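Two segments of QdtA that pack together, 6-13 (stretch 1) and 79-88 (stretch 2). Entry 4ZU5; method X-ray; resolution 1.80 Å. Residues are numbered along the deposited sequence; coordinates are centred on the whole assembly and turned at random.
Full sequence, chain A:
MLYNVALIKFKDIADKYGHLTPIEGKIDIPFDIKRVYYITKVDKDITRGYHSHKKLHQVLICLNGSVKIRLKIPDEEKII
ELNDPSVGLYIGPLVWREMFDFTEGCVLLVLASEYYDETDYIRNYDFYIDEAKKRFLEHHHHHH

Stretch 1 (6-13) ALIKFKDI
Stretch 2 79-88: IIELNDPSVG

How does the backbone join the two stretches? Residues 6-9 run as a strand antiparallel to 87-88, with phi/psi of -115/135 at I8, -105/130 at K9, -123/126 at V87 and -110/151 at G88. I8 and G88 form a hydrogen-bonded pair, their CA atoms 4.9 Å apart: I8 N donates to G88 O at 2.7 Å, and G88 N donates to I8 O at 2.8 Å, both nearly straight. K9 faces V87 as the non-hydrogen-bonded pair, CA to CA 4.7 Å. The ladder gains another rung beyond the strand, where F10 N donates to S86 O at 2.7 Å with an angle of 170°. CA-H...O contacts fill in between, from L7 CA to G88 O and from V87 CA to I8 O, each 3.3 Å.

What brings the second stretch into position? After the strand 79-82, the chain passes through N83 and makes a type I turn from D84 to V87, with P85 at -64/-16 and S86 at -93/11. V87 N donates to D84 O at 3.1 Å, closing the turn. The D84 side chain (chi1 t) braces it from within, since D84 OD1 accepts from S86 N at 2.9 Å and from S86 OG at 2.7 Å. Proline suits the second turn position because its ring already fixes phi near the required value.

Which polar side chains bridge the stretches? K9 bends its chain through chi angles t, p, t, p, so that its end comes nearer the other stretch although its CA-to-CB bond points to the sheet face shared with V87. K9 NZ then donates to S86 OG at 3.1 Å and, within its own stretch, to F10 O at 3.0 Å. S86, with chi1 p, is buried and has the largest area covered in this contact, 92 Å². Its hydroxyl is small enough to sit there while accepting from lysine and donating to D84. D12 (chi1 t) adds a light touch, D12 CB lying 4.0 Å from S86 CB, while its carboxylate is hydrogen-bonded elsewhere in the structure.

Where do apolar groups pack, and why does glycine fit at 88? L7, rotamer m,t, starts sideways but brings its end closer: L7 CD2 lies 3.8 Å from V87 CG1, 4.4 Å from I80 CG2 and 4.5 Å from L82 CD2. I80 is m,m, L82 m,t and V87 t. V87 also meets the aliphatic part of lysine, with V87 CG2 3.9 Å from K9 CD. F10 is buried and points toward the second stretch, with chi1 m and chi2 126°, placing F10 CE1 3.6 Å from G88 N. An ideal CB on G88 would lie 2.8 Å from F10 CE1, a clash, so the absent side chain leaves room for the ring. P85 O approaches the ring edge, 4.5 Å from F10 CD1. Altogether the contact buries 460 Å², counting both sides.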

# COMPACT_ATOMS: atom_id res chain seq x y z
N ALA A 6 -1.47 10.75 14.87
CA ALA A 6 -2.90 10.92 14.65
C ALA A 6 -3.44 9.69 13.97
O ALA A 6 -2.73 9.00 13.25
CB ALA A 6 -3.25 12.11 13.79
N LEU A 7 -4.73 9.53 14.18
CA LEU A 7 -5.55 8.64 13.38
C LEU A 7 -6.21 9.41 12.27
O LEU A 7 -7.00 10.35 12.48
CB LEU A 7 -6.57 7.95 14.26
CG LEU A 7 -5.92 6.94 15.18
CD1 LEU A 7 -6.97 6.57 16.23
CD2 LEU A 7 -5.41 5.69 14.50
N ILE A 8 -6.02 8.90 11.07
CA ILE A 8 -6.57 9.51 9.89
C ILE A 8 -7.60 8.59 9.25
O ILE A 8 -7.37 7.39 9.14
CB ILE A 8 -5.46 9.75 8.88
CG1 ILE A 8 -4.56 10.89 9.31
CG2 ILE A 8 -6.08 10.18 7.56
CD1 ILE A 8 -3.40 10.96 8.30
N LYS A 9 -8.73 9.15 8.87
CA LYS A 9 -9.80 8.34 8.33
C LYS A 9 -9.85 8.54 6.84
O LYS A 9 -9.84 9.64 6.33
CB LYS A 9 -11.15 8.69 9.00
CG LYS A 9 -12.36 7.91 8.48
CD LYS A 9 -12.36 6.54 9.15
CE LYS A 9 -13.62 5.75 8.86
NZ LYS A 9 -13.62 5.41 7.43
N PHE A 10 -9.88 7.43 6.13
CA PHE A 10 -9.97 7.42 4.68
C PHE A 10 -11.39 7.05 4.25
O PHE A 10 -12.17 6.54 5.05
CB PHE A 10 -8.94 6.41 4.14
CG PHE A 10 -7.53 6.72 4.54
CD1 PHE A 10 -6.75 5.77 5.18
CD2 PHE A 10 -7.00 7.96 4.31
CE1 PHE A 10 -5.44 6.05 5.55
CE2 PHE A 10 -5.70 8.27 4.69
CZ PHE A 10 -4.92 7.32 5.32
N LYS A 11 -11.69 7.33 2.98
CA LYS A 11 -12.90 6.90 2.32
C LYS A 11 -12.85 5.37 2.21
O LYS A 11 -11.82 4.78 1.88
CB LYS A 11 -12.92 7.52 0.93
CG LYS A 11 -14.29 7.51 0.28
CD LYS A 11 -14.37 8.45 -0.93
CE LYS A 11 -15.82 8.50 -1.44
NZ LYS A 11 -16.01 9.27 -2.72
N ASP A 12 -13.98 4.73 2.52
CA ASP A 12 -14.19 3.29 2.33
C ASP A 12 -15.35 3.09 1.35
O ASP A 12 -16.49 3.24 1.74
CB ASP A 12 -14.55 2.64 3.66
CG ASP A 12 -14.81 1.15 3.53
OD1 ASP A 12 -14.54 0.58 2.45
OD2 ASP A 12 -15.27 0.54 4.51
N ILE A 13 -15.06 2.85 0.08
CA ILE A 13 -16.09 2.61 -0.91
C ILE A 13 -16.53 1.15 -0.81
O ILE A 13 -15.79 0.24 -1.17
CB ILE A 13 -15.55 2.96 -2.28
CG1 ILE A 13 -15.25 4.47 -2.30
CG2 ILE A 13 -16.50 2.52 -3.39
CD1 ILE A 13 -14.63 4.93 -3.59
N ILE A 79 -0.64 2.29 23.19
CA ILE A 79 -0.66 1.21 22.25
C ILE A 79 -1.95 1.32 21.45
O ILE A 79 -3.04 1.48 21.97
CB ILE A 79 -0.25 -0.14 22.90
CG1 ILE A 79 -1.37 -1.12 22.86
CG2 ILE A 79 0.43 -0.04 24.25
CD1 ILE A 79 -1.22 -1.88 21.57
N ILE A 80 -1.82 1.36 20.14
CA ILE A 80 -2.94 1.49 19.25
C ILE A 80 -3.09 0.21 18.44
O ILE A 80 -2.10 -0.25 17.85
CB ILE A 80 -2.62 2.58 18.20
CG1 ILE A 80 -2.22 3.88 18.90
CG2 ILE A 80 -3.81 2.76 17.29
CD1 ILE A 80 -3.40 4.59 19.50
N GLU A 81 -4.29 -0.34 18.42
CA GLU A 81 -4.58 -1.48 17.57
C GLU A 81 -5.16 -1.06 16.24
O GLU A 81 -6.16 -0.34 16.18
CB GLU A 81 -5.53 -2.46 18.24
CG GLU A 81 -5.69 -3.73 17.44
CD GLU A 81 -6.60 -4.72 18.12
OE1 GLU A 81 -6.39 -5.00 19.30
OE2 GLU A 81 -7.50 -5.21 17.45
N LEU A 82 -4.51 -1.49 15.18
CA LEU A 82 -4.96 -1.21 13.85
C LEU A 82 -5.59 -2.46 13.27
O LEU A 82 -4.96 -3.52 13.30
CB LEU A 82 -3.78 -0.80 12.95
CG LEU A 82 -3.04 0.46 13.36
CD1 LEU A 82 -1.86 0.73 12.46
CD2 LEU A 82 -4.02 1.64 13.27
N ASN A 83 -6.80 -2.29 12.75
CA ASN A 83 -7.63 -3.40 12.32
C ASN A 83 -8.69 -3.00 11.36
O ASN A 83 -9.57 -3.80 11.06
CB ASN A 83 -8.31 -4.01 13.55
CG ASN A 83 -9.12 -2.98 14.31
OD1 ASN A 83 -9.63 -2.00 13.75
ND2 ASN A 83 -9.22 -3.19 15.61
N ASP A 84 -8.59 -1.78 10.85
CA ASP A 84 -9.52 -1.28 9.88
C ASP A 84 -8.71 -0.75 8.69
O ASP A 84 -8.05 0.24 8.83
CB ASP A 84 -10.32 -0.17 10.59
CG ASP A 84 -11.43 0.39 9.76
OD1 ASP A 84 -11.42 0.35 8.52
OD2 ASP A 84 -12.37 0.96 10.36
N PRO A 85 -8.91 -1.27 7.48
CA PRO A 85 -8.16 -0.71 6.37
C PRO A 85 -8.44 0.77 6.03
O PRO A 85 -7.66 1.38 5.30
CB PRO A 85 -8.53 -1.64 5.20
CG PRO A 85 -8.94 -2.93 5.84
CD PRO A 85 -9.59 -2.53 7.15
N SER A 86 -9.55 1.35 6.51
CA SER A 86 -9.86 2.75 6.20
C SER A 86 -9.35 3.72 7.21
O SER A 86 -9.74 4.91 7.15
CB SER A 86 -11.37 2.95 6.09
OG SER A 86 -12.00 2.72 7.35
N VAL A 87 -8.53 3.26 8.12
CA VAL A 87 -7.92 4.11 9.17
C VAL A 87 -6.40 4.01 9.11
O VAL A 87 -5.82 2.93 9.13
CB VAL A 87 -8.40 3.71 10.57
CG1 VAL A 87 -7.64 4.41 11.67
CG2 VAL A 87 -9.90 4.00 10.68
N GLY A 88 -5.74 5.17 9.01
CA GLY A 88 -4.29 5.21 9.02
C GLY A 88 -3.76 5.84 10.30
O GLY A 88 -4.40 6.75 10.87